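Local structure of sgbp-b (Bacteroides uniformis, 7K44) at residues Asp151-Thr156 / Thr193-Thr198; Thr122-Ser127 / Gly146-Asp151; Arg160-Ser165 / Leu176-Pro181. The protein probably binds xyloglucan at the cell surface, as a surface glycan-binding protein of a xyloglucan utilization locus in a human gut commensal. All blocks are in the same frame, centred on the assembly; numbering follows the deposited sequence.

Overall arrangement
All three contacts involve the small beta sandwich of the IPT/TIG domain. Contact 1 lies at the surface and pairs two strands of one sheet, 152-157 and 188-194, through a bulge rich in backbone hydrogen bonds. Contact 2, partly buried, brings the chain into the other sheet: the loop 122-127 runs along the end of strand 141-147, with one strand pair and two waters. Contact 3, also partly buried, makes no direct hydrogen bond; apolar groups join the two sheets, with a water joining two main-chain groups. Contacts 1 and 2 share Asp151, and the Ile155-Val162 backbone link ties contact 1 to contact 3.

Contact 1 of 3, residues Asp151-Thr156 / Thr193-Thr198; sequences DIVSIT and TTMGGT
Thr193 faces a classic beta bulge in strand 152-157, and its carbonyl oxygen takes two amide protons at once. Thr193 O is 2.7 Å from Val153 N and 3.1 Å from Ser154 N; both bonds are nearly straight, with each donor tilted about 20° from the carbonyl plane. In return Thr193 N donates to Ser154 O at 2.9 Å, completing the antiparallel hydrogen-bonded pair Ser154-Thr193. Ile152 and Thr194 form the non-hydrogen-bonded pair beyond it, with diverging side chains. The extra residue of the bulge brings the side chains of both Val153 and Ser154 beside that of Thr193. Thr193 CG2, anti to the backbone N, turns to Val153 and lies 4.1 Å from its CB, while Ser154 OG lies against Thr193 CB at 3.4 Å. The Thr193 hydroxyl, anti to the carbonyl carbon (chi1 -64°), is linked to that serine through a water 2.8 Å from both Thr193 OG1 and Ser154 OG. Thr193 OG1 also shares a hydrogen bond with Thr198 OG1 on the returning strand.

Toward the hairpin end, Met195 N donates to Asp151 O at 3.0 Å, and the Met195 methylene CG rests on Asp151 CB. The Met195 chain bends at chi2 and chi3 and crosses Val153 at about a right angle; its SD, 3.7 Å from Val153 CG2, adds one small apolar contact at the surface, beside the bulge. Between strands 188-194 and 197-204, the type I turn Thr194-Gly197 is tightened by an ST turn in which Thr194 OG1 accepts from Gly196 N. Inside the fold, Ile152 packs on Leu176, and Thr194 touches Pro126.

Three of the four main-chain bonds converge on Thr193, its O gripped by two N-H groups and its N tied to Ser154 O, which fixes the register shift of the bulge largely independently of the side chains.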
loop_
_atom_site.group_PDB
_atom_site.type_symbol
_atom_site.label_atom_id
_atom_site.label_comp_id
_atom_site.label_asym_id
_atom_site.label_seq_id
_atom_site.Cartn_x
_atom_site.Cartn_y
_atom_site.Cartn_z
ATOM N N ASP A 151 -4.209 -18.711 2.213
ATOM C CA ASP A 151 -4.294 -19.639 1.082
ATOM C C ASP A 151 -4.301 -18.897 -0.255
ATOM O O ASP A 151 -5.208 -19.041 -1.078
ATOM C CB ASP A 151 -5.497 -20.579 1.211
ATOM C CG ASP A 151 -5.492 -21.349 2.508
ATOM O OD1 ASP A 151 -4.404 -21.800 2.929
ATOM O OD2 ASP A 151 -6.572 -21.494 3.108
ATOM N N ILE A 152 -3.251 -18.108 -0.462
ATOM C CA ILE A 152 -3.141 -17.323 -1.684
ATOM C C ILE A 152 -2.912 -18.238 -2.877
ATOM O O ILE A 152 -2.080 -19.158 -2.833
ATOM C CB ILE A 152 -2.023 -16.280 -1.560
ATOM C CG1 ILE A 152 -2.466 -15.151 -0.641
ATOM C CG2 ILE A 152 -1.651 -15.719 -2.939
ATOM C CD1 ILE A 152 -1.420 -14.108 -0.445
ATOM N N VAL A 153 -3.646 -17.981 -3.954
ATOM C CA VAL A 153 -3.480 -18.692 -5.211
ATOM C C VAL A 153 -2.698 -17.866 -6.223
ATOM O O VAL A 153 -1.845 -18.398 -6.936
ATOM C CB VAL A 153 -4.863 -19.098 -5.765
ATOM C CG1 VAL A 153 -4.739 -19.663 -7.164
ATOM C CG2 VAL A 153 -5.520 -20.107 -4.835
ATOM N N SER A 154 -2.972 -16.567 -6.303
ATOM C CA SER A 154 -2.307 -15.748 -7.303
ATOM C C SER A 154 -2.443 -14.288 -6.918
ATOM O O SER A 154 -3.360 -13.896 -6.195
ATOM C CB SER A 154 -2.902 -15.970 -8.699
ATOM O OG SER A 154 -4.267 -15.579 -8.733
ATOM N N ILE A 155 -1.493 -13.489 -7.408
ATOM C CA ILE A 155 -1.589 -12.036 -7.398
ATOM C C ILE A 155 -1.324 -11.574 -8.821
ATOM O O ILE A 155 -0.266 -11.875 -9.390
ATOM C CB ILE A 155 -0.599 -11.399 -6.410
ATOM C CG1 ILE A 155 -0.799 -11.983 -5.010
ATOM C CG2 ILE A 155 -0.779 -9.879 -6.399
ATOM C CD1 ILE A 155 0.123 -11.415 -3.962
ATOM N N THR A 156 -2.292 -10.874 -9.408
ATOM C CA THR A 156 -2.257 -10.563 -10.826
ATOM C C THR A 156 -2.554 -9.086 -11.058
ATOM O O THR A 156 -3.163 -8.401 -10.228
ATOM C CB THR A 156 -3.264 -11.417 -11.607
ATOM O OG1 THR A 156 -4.589 -11.130 -11.143
ATOM C CG2 THR A 156 -2.978 -12.902 -11.391
ATOM N N THR A 193 -6.090 -13.443 -5.405
ATOM C CA THR A 193 -6.994 -14.582 -5.406
ATOM C C THR A 193 -6.522 -15.573 -4.357
ATOM O O THR A 193 -5.343 -15.947 -4.334
ATOM C CB THR A 193 -7.036 -15.244 -6.782
ATOM O OG1 THR A 193 -7.579 -14.328 -7.741
ATOM C CG2 THR A 193 -7.917 -16.492 -6.749
ATOM N N THR A 194 -7.435 -15.981 -3.488
ATOM C CA THR A 194 -7.193 -17.025 -2.509
ATOM C C THR A 194 -8.160 -18.166 -2.792
ATOM O O THR A 194 -9.038 -18.066 -3.654
ATOM C CB THR A 194 -7.432 -16.501 -1.093
ATOM O OG1 THR A 194 -8.815 -16.181 -0.939
ATOM C CG2 THR A 194 -6.609 -15.251 -0.808
ATOM N N MET A 195 -8.017 -19.249 -2.025
ATOM C CA MET A 195 -9.001 -20.324 -2.102
ATOM C C MET A 195 -10.401 -19.848 -1.734
ATOM O O MET A 195 -11.385 -20.483 -2.130
ATOM C CB MET A 195 -8.560 -21.504 -1.231
ATOM C CG MET A 195 -7.302 -22.187 -1.745
ATOM S SD MET A 195 -7.524 -22.878 -3.389
ATOM C CE MET A 195 -8.621 -24.256 -3.040
ATOM N N GLY A 196 -10.515 -18.728 -1.013
ATOM C CA GLY A 196 -11.789 -18.161 -0.622
ATOM C C GLY A 196 -12.421 -17.182 -1.587
ATOM O O GLY A 196 -13.580 -16.803 -1.385
ATOM N N GLY A 197 -11.698 -16.729 -2.607
ATOM C CA GLY A 197 -12.254 -15.795 -3.566
ATOM C C GLY A 197 -11.208 -14.812 -4.046
ATOM O O GLY A 197 -10.008 -15.047 -3.921
ATOM N N THR A 198 -11.688 -13.698 -4.604
ATOM C CA THR A 198 -10.835 -12.731 -5.280
ATOM C C THR A 198 -11.176 -11.323 -4.826
ATOM O O THR A 198 -12.350 -10.959 -4.694
ATOM C CB THR A 198 -10.977 -12.834 -6.801
ATOM O OG1 THR A 198 -10.567 -14.139 -7.228
ATOM C CG2 THR A 198 -10.108 -11.784 -7.497
HETATM O O HOH W 1 -5.332 -13.029 -8.823
#

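Contact 2 of 3, residues Thr122-Ser127 / Gly146-Asp151; sequences TALPPS and GQNFMD
Asn148 crosses its carboxamide obliquely over the base of the Leu124 side chain, ND2 lying 3.7 Å from Leu124 CB, while Asn148 CB rests beside Pro125 O. Its backbone adopts left-handed angles, and CG stands anti to the carbonyl carbon (chi1 -61°), which brings the amide over the incoming loop. Two waters complete this pairing: one accepts from Leu124 N and donates to Asn148 OD1 at 3.0 Å, the other donates to both Leu124 O and Asn148 O.

Further along, the loop becomes a strand. Ser127 N donates to Gln147 O at 3.0 Å, and Gln147 N donates back to Ser127 O at the same length, though from 36° out of the carbonyl plane. Ser127 OG approaches Gln147 CB at 3.6 Å on one face of this pair. Pro126 presses inward: its CB lies 3.4 Å from Asn148 O and meets the edge of the Phe149 ring near its plane, 4.2 Å from CD1. Pro126 and Phe149 also reach Thr194 and Ile192, respectively, on the facing strand 188-194.

Toward the N-terminal sandwich, Ala123 and Met150 touch Phe41 in a loop after strand 33-39. An antiparallel hydrogen-bonded pair formed where a linking loop enters its first strand, 127-131, is in keeping with the opening edge of an immunoglobulin-like IPT/TIG sandwich.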
loop_
_atom_site.group_PDB
_atom_site.type_symbol
_atom_site.label_atom_id
_atom_site.label_comp_id
_atom_site.label_asym_id
_atom_site.label_seq_id
_atom_site.Cartn_x
_atom_site.Cartn_y
_atom_site.Cartn_z
ATOM N N THR A 122 -16.051 -21.874 7.042
ATOM C CA THR A 122 -15.709 -21.593 5.659
ATOM C C THR A 122 -14.940 -20.286 5.574
ATOM O O THR A 122 -15.100 -19.395 6.415
ATOM C CB THR A 122 -16.971 -21.499 4.797
ATOM O OG1 THR A 122 -17.875 -20.562 5.390
ATOM C CG2 THR A 122 -17.649 -22.862 4.711
ATOM N N ALA A 123 -14.095 -20.192 4.552
ATOM C CA ALA A 123 -13.284 -19.000 4.340
ATOM C C ALA A 123 -14.139 -17.852 3.817
ATOM O O ALA A 123 -15.058 -18.050 3.019
ATOM C CB ALA A 123 -12.181 -19.305 3.333
ATOM N N LEU A 124 -13.854 -16.650 4.304
ATOM C CA LEU A 124 -14.388 -15.435 3.703
ATOM C C LEU A 124 -13.528 -15.049 2.502
ATOM O O LEU A 124 -12.347 -15.405 2.436
ATOM C CB LEU A 124 -14.352 -14.303 4.720
ATOM C CG LEU A 124 -15.281 -14.470 5.927
ATOM C CD1 LEU A 124 -14.942 -13.465 7.015
ATOM C CD2 LEU A 124 -16.725 -14.338 5.509
ATOM N N PRO A 125 -14.096 -14.329 1.532
ATOM C CA PRO A 125 -13.287 -13.851 0.417
ATOM C C PRO A 125 -12.275 -12.826 0.908
ATOM O O PRO A 125 -12.501 -12.155 1.928
ATOM C CB PRO A 125 -14.321 -13.198 -0.518
ATOM C CG PRO A 125 -15.418 -12.778 0.386
ATOM C CD PRO A 125 -15.492 -13.857 1.440
ATOM N N PRO A 126 -11.155 -12.675 0.210
ATOM C CA PRO A 126 -10.189 -11.644 0.592
ATOM C C PRO A 126 -10.704 -10.271 0.195
ATOM O O PRO A 126 -11.581 -10.120 -0.658
ATOM C CB PRO A 126 -8.946 -12.015 -0.222
ATOM C CG PRO A 126 -9.516 -12.619 -1.496
ATOM C CD PRO A 126 -10.797 -13.338 -1.054
ATOM N N SER A 127 -10.144 -9.255 0.837
ATOM C CA SER A 127 -10.463 -7.879 0.499
ATOM C C SER A 127 -9.187 -7.064 0.590
ATOM O O SER A 127 -8.256 -7.422 1.315
ATOM C CB SER A 127 -11.535 -7.290 1.422
ATOM O OG SER A 127 -11.222 -7.508 2.786
ATOM N N GLY A 146 -5.280 -5.568 3.820
ATOM C CA GLY A 146 -6.610 -6.072 3.562
ATOM C C GLY A 146 -7.006 -7.092 4.601
ATOM O O GLY A 146 -6.523 -7.033 5.733
ATOM N N GLN A 147 -7.880 -8.025 4.238
ATOM C CA GLN A 147 -8.324 -9.053 5.173
ATOM C C GLN A 147 -8.422 -10.376 4.440
ATOM O O GLN A 147 -8.701 -10.417 3.238
ATOM C CB GLN A 147 -9.696 -8.724 5.783
ATOM C CG GLN A 147 -9.738 -7.439 6.607
ATOM C CD GLN A 147 -8.918 -7.530 7.882
ATOM O OE1 GLN A 147 -8.685 -8.615 8.405
ATOM N NE2 GLN A 147 -8.485 -6.383 8.389
ATOM N N ASN A 148 -8.198 -11.464 5.185
ATOM C CA ASN A 148 -8.430 -12.825 4.695
ATOM C C ASN A 148 -7.510 -13.217 3.539
ATOM O O ASN A 148 -7.943 -13.784 2.532
ATOM C CB ASN A 148 -9.905 -13.059 4.383
ATOM C CG ASN A 148 -10.757 -12.891 5.609
ATOM O OD1 ASN A 148 -10.591 -13.624 6.583
ATOM N ND2 ASN A 148 -11.624 -11.891 5.602
ATOM N N PHE A 149 -6.215 -12.938 3.710
ATOM C CA PHE A 149 -5.183 -13.278 2.738
ATOM C C PHE A 149 -4.650 -14.713 2.883
ATOM O O PHE A 149 -3.575 -15.029 2.363
ATOM C CB PHE A 149 -4.016 -12.283 2.833
ATOM C CG PHE A 149 -4.339 -10.880 2.362
ATOM C CD1 PHE A 149 -5.400 -10.624 1.508
ATOM C CD2 PHE A 149 -3.551 -9.814 2.780
ATOM C CE1 PHE A 149 -5.674 -9.329 1.081
ATOM C CE2 PHE A 149 -3.810 -8.514 2.353
ATOM C CZ PHE A 149 -4.873 -8.269 1.503
ATOM N N MET A 150 -5.368 -15.585 3.575
ATOM C CA MET A 150 -4.947 -16.969 3.734
ATOM C C MET A 150 -5.092 -17.733 2.421
ATOM O O MET A 150 -5.985 -17.465 1.616
ATOM C CB MET A 150 -5.869 -17.629 4.753
ATOM C CG MET A 150 -7.338 -17.320 4.437
ATOM S SD MET A 150 -8.441 -17.180 5.836
ATOM C CE MET A 150 -7.846 -15.694 6.612
ATOM N N ASP A 151 -4.209 -18.711 2.213
ATOM C CA ASP A 151 -4.294 -19.639 1.082
ATOM C C ASP A 151 -4.301 -18.897 -0.255
ATOM O O ASP A 151 -5.208 -19.041 -1.078
ATOM C CB ASP A 151 -5.497 -20.579 1.211
ATOM C CG ASP A 151 -5.492 -21.349 2.508
ATOM O OD1 ASP A 151 -4.404 -21.800 2.929
ATOM O OD2 ASP A 151 -6.572 -21.494 3.108
HETATM O O HOH W 2 -9.870 -15.563 1.565
HETATM O O HOH W 3 -11.889 -16.348 6.628
#

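Contact 3 of 3, residues Arg160-Ser165 / Leu176-Pro181; sequences RSVDLS and LTFTMP
In the IPT/TIG beta sandwich, Val162 bridges the two sheets, following edge strand 160-161 of one and packing on strand 175-179 of the other. Its branched side chain meets Phe178 with both methyls, the two side chains crossing at about a right angle. Val162 CG2 lies 3.5 Å from Phe178 CD1 and approaches the ring obliquely, while Val162 CG1 sits 3.7 Å from Phe178 CB. The ring reaches the valine methyls because Phe178 CG stands between its own backbone N and carbonyl carbon (chi1 64°). Leu176 CD1 meets the edge of the same ring in its plane, and Ile155 of strand 152-157 touches Val162 beside it and Phe178 from the facing sheet.

Pro181 packs next to the ring on the same methyl. Its CD is 4.1 Å from Val162 CG2, its CB faces Ser161 O, and its CG lies 4.4 Å from Arg160 CB. That last touch is loose and concerns only the base of the arginine, whose NE is hydrogen-bonded to Ala183 O.

No hydrogen bond runs directly between 160-165 and 176-181; a water makes the polar link instead. It accepts from Asp163 N at 2.9 Å and donates to Thr179 O at 2.8 Å, joining two main-chain groups just outside the apolar cluster. Thr166 OG1 adds a second tie, being hydrogen-bonded to both Asp163 O and Thr179 N.

Beyond the water the chain bends into a short 3-10 turn, opened by an Asx turn. Asp163 OD1 accepts from Ser165 N at 2.9 Å and from Ser165 OG at 2.7 Å, both donors reaching it from the same face of the carboxylate, 42° and 45° out of its plane.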
loop_
_atom_site.group_PDB
_atom_site.type_symbol
_atom_site.label_atom_id
_atom_site.label_comp_id
_atom_site.label_asym_id
_atom_site.label_seq_id
_atom_site.Cartn_x
_atom_site.Cartn_y
_atom_site.Cartn_z
ATOM N N ARG A 160 -0.138 -9.783 -16.166
ATOM C CA ARG A 160 1.057 -10.109 -15.397
ATOM C C ARG A 160 0.666 -10.843 -14.123
ATOM O O ARG A 160 -0.375 -10.559 -13.528
ATOM C CB ARG A 160 1.823 -8.844 -14.996
ATOM C CG ARG A 160 2.160 -7.912 -16.141
ATOM C CD ARG A 160 3.385 -8.393 -16.920
ATOM N NE ARG A 160 3.640 -7.502 -18.045
ATOM C CZ ARG A 160 3.249 -7.744 -19.291
ATOM N NH1 ARG A 160 2.601 -8.866 -19.574
ATOM N NH2 ARG A 160 3.509 -6.867 -20.252
ATOM N N SER A 161 1.519 -11.769 -13.685
ATOM C CA SER A 161 1.278 -12.525 -12.463
ATOM C C SER A 161 2.525 -12.506 -11.592
ATOM O O SER A 161 3.643 -12.654 -12.089
ATOM C CB SER A 161 0.874 -13.979 -12.771
ATOM O OG SER A 161 0.359 -14.638 -11.622
ATOM N N VAL A 162 2.320 -12.339 -10.291
ATOM C CA VAL A 162 3.409 -12.165 -9.338
ATOM C C VAL A 162 4.088 -13.504 -9.067
ATOM O O VAL A 162 3.427 -14.543 -8.924
ATOM C CB VAL A 162 2.846 -11.558 -8.043
ATOM C CG1 VAL A 162 3.848 -11.641 -6.907
ATOM C CG2 VAL A 162 2.393 -10.121 -8.285
ATOM N N ASP A 163 5.419 -13.480 -8.998
ATOM C CA ASP A 163 6.200 -14.630 -8.548
ATOM C C ASP A 163 5.887 -14.880 -7.077
ATOM O O ASP A 163 6.268 -14.088 -6.211
ATOM C CB ASP A 163 7.687 -14.328 -8.745
ATOM C CG ASP A 163 8.603 -15.481 -8.307
ATOM O OD1 ASP A 163 8.136 -16.444 -7.662
ATOM O OD2 ASP A 163 9.813 -15.412 -8.610
ATOM N N LEU A 164 5.192 -15.985 -6.782
ATOM C CA LEU A 164 4.745 -16.218 -5.414
ATOM C C LEU A 164 5.896 -16.486 -4.447
ATOM O O LEU A 164 5.708 -16.350 -3.236
ATOM C CB LEU A 164 3.693 -17.333 -5.349
ATOM C CG LEU A 164 2.336 -17.019 -5.996
ATOM C CD1 LEU A 164 1.382 -18.195 -5.834
ATOM C CD2 LEU A 164 1.723 -15.739 -5.434
ATOM N N SER A 165 7.087 -16.814 -4.954
ATOM C CA SER A 165 8.244 -16.949 -4.076
ATOM C C SER A 165 8.652 -15.619 -3.446
ATOM O O SER A 165 9.383 -15.617 -2.448
ATOM C CB SER A 165 9.415 -17.580 -4.831
ATOM O OG SER A 165 10.006 -16.663 -5.734
ATOM N N LEU A 176 0.339 -8.114 3.115
ATOM C CA LEU A 176 1.293 -8.915 2.372
ATOM C C LEU A 176 2.233 -7.992 1.618
ATOM O O LEU A 176 1.927 -6.818 1.387
ATOM C CB LEU A 176 0.641 -9.958 1.444
ATOM C CG LEU A 176 -0.291 -9.498 0.326
ATOM C CD1 LEU A 176 0.487 -8.970 -0.862
ATOM C CD2 LEU A 176 -1.186 -10.640 -0.109
ATOM N N THR A 177 3.384 -8.540 1.260
ATOM C CA THR A 177 4.315 -7.870 0.367
ATOM C C THR A 177 4.656 -8.803 -0.783
ATOM O O THR A 177 4.597 -10.027 -0.651
ATOM C CB THR A 177 5.607 -7.444 1.078
ATOM O OG1 THR A 177 6.270 -8.601 1.595
ATOM C CG2 THR A 177 5.306 -6.501 2.206
ATOM N N PHE A 178 5.008 -8.212 -1.921
ATOM C CA PHE A 178 5.488 -8.970 -3.067
ATOM C C PHE A 178 6.414 -8.082 -3.884
ATOM O O PHE A 178 6.451 -6.862 -3.708
ATOM C CB PHE A 178 4.340 -9.523 -3.935
ATOM C CG PHE A 178 3.488 -8.463 -4.599
ATOM C CD1 PHE A 178 3.818 -7.979 -5.856
ATOM C CD2 PHE A 178 2.337 -7.975 -3.978
ATOM C CE1 PHE A 178 3.034 -7.006 -6.483
ATOM C CE2 PHE A 178 1.538 -7.011 -4.600
ATOM C CZ PHE A 178 1.894 -6.526 -5.858
ATOM N N THR A 179 7.168 -8.708 -4.781
ATOM C CA THR A 179 8.024 -7.977 -5.702
ATOM C C THR A 179 7.242 -7.658 -6.966
ATOM O O THR A 179 6.622 -8.544 -7.565
ATOM C CB THR A 179 9.269 -8.791 -6.048
ATOM O OG1 THR A 179 9.992 -9.068 -4.840
ATOM C CG2 THR A 179 10.155 -8.024 -7.038
ATOM N N MET A 180 7.263 -6.400 -7.360
ATOM C CA MET A 180 6.529 -5.997 -8.539
ATOM C C MET A 180 7.144 -6.656 -9.768
ATOM O O MET A 180 8.355 -6.521 -10.000
ATOM C CB MET A 180 6.586 -4.477 -8.679
ATOM C CG MET A 180 5.935 -3.945 -9.934
ATOM S SD MET A 180 4.147 -4.159 -9.866
ATOM C CE MET A 180 3.766 -3.703 -11.550
ATOM N N PRO A 181 6.359 -7.364 -10.568
ATOM C CA PRO A 181 6.899 -7.982 -11.786
ATOM C C PRO A 181 7.019 -6.982 -12.926
ATOM O O PRO A 181 6.888 -5.771 -12.718
ATOM C CB PRO A 181 5.856 -9.058 -12.107
ATOM C CG PRO A 181 4.575 -8.486 -11.583
ATOM C CD PRO A 181 4.940 -7.706 -10.348
HETATM O O HOH W 4 6.887 -10.934 -8.936
#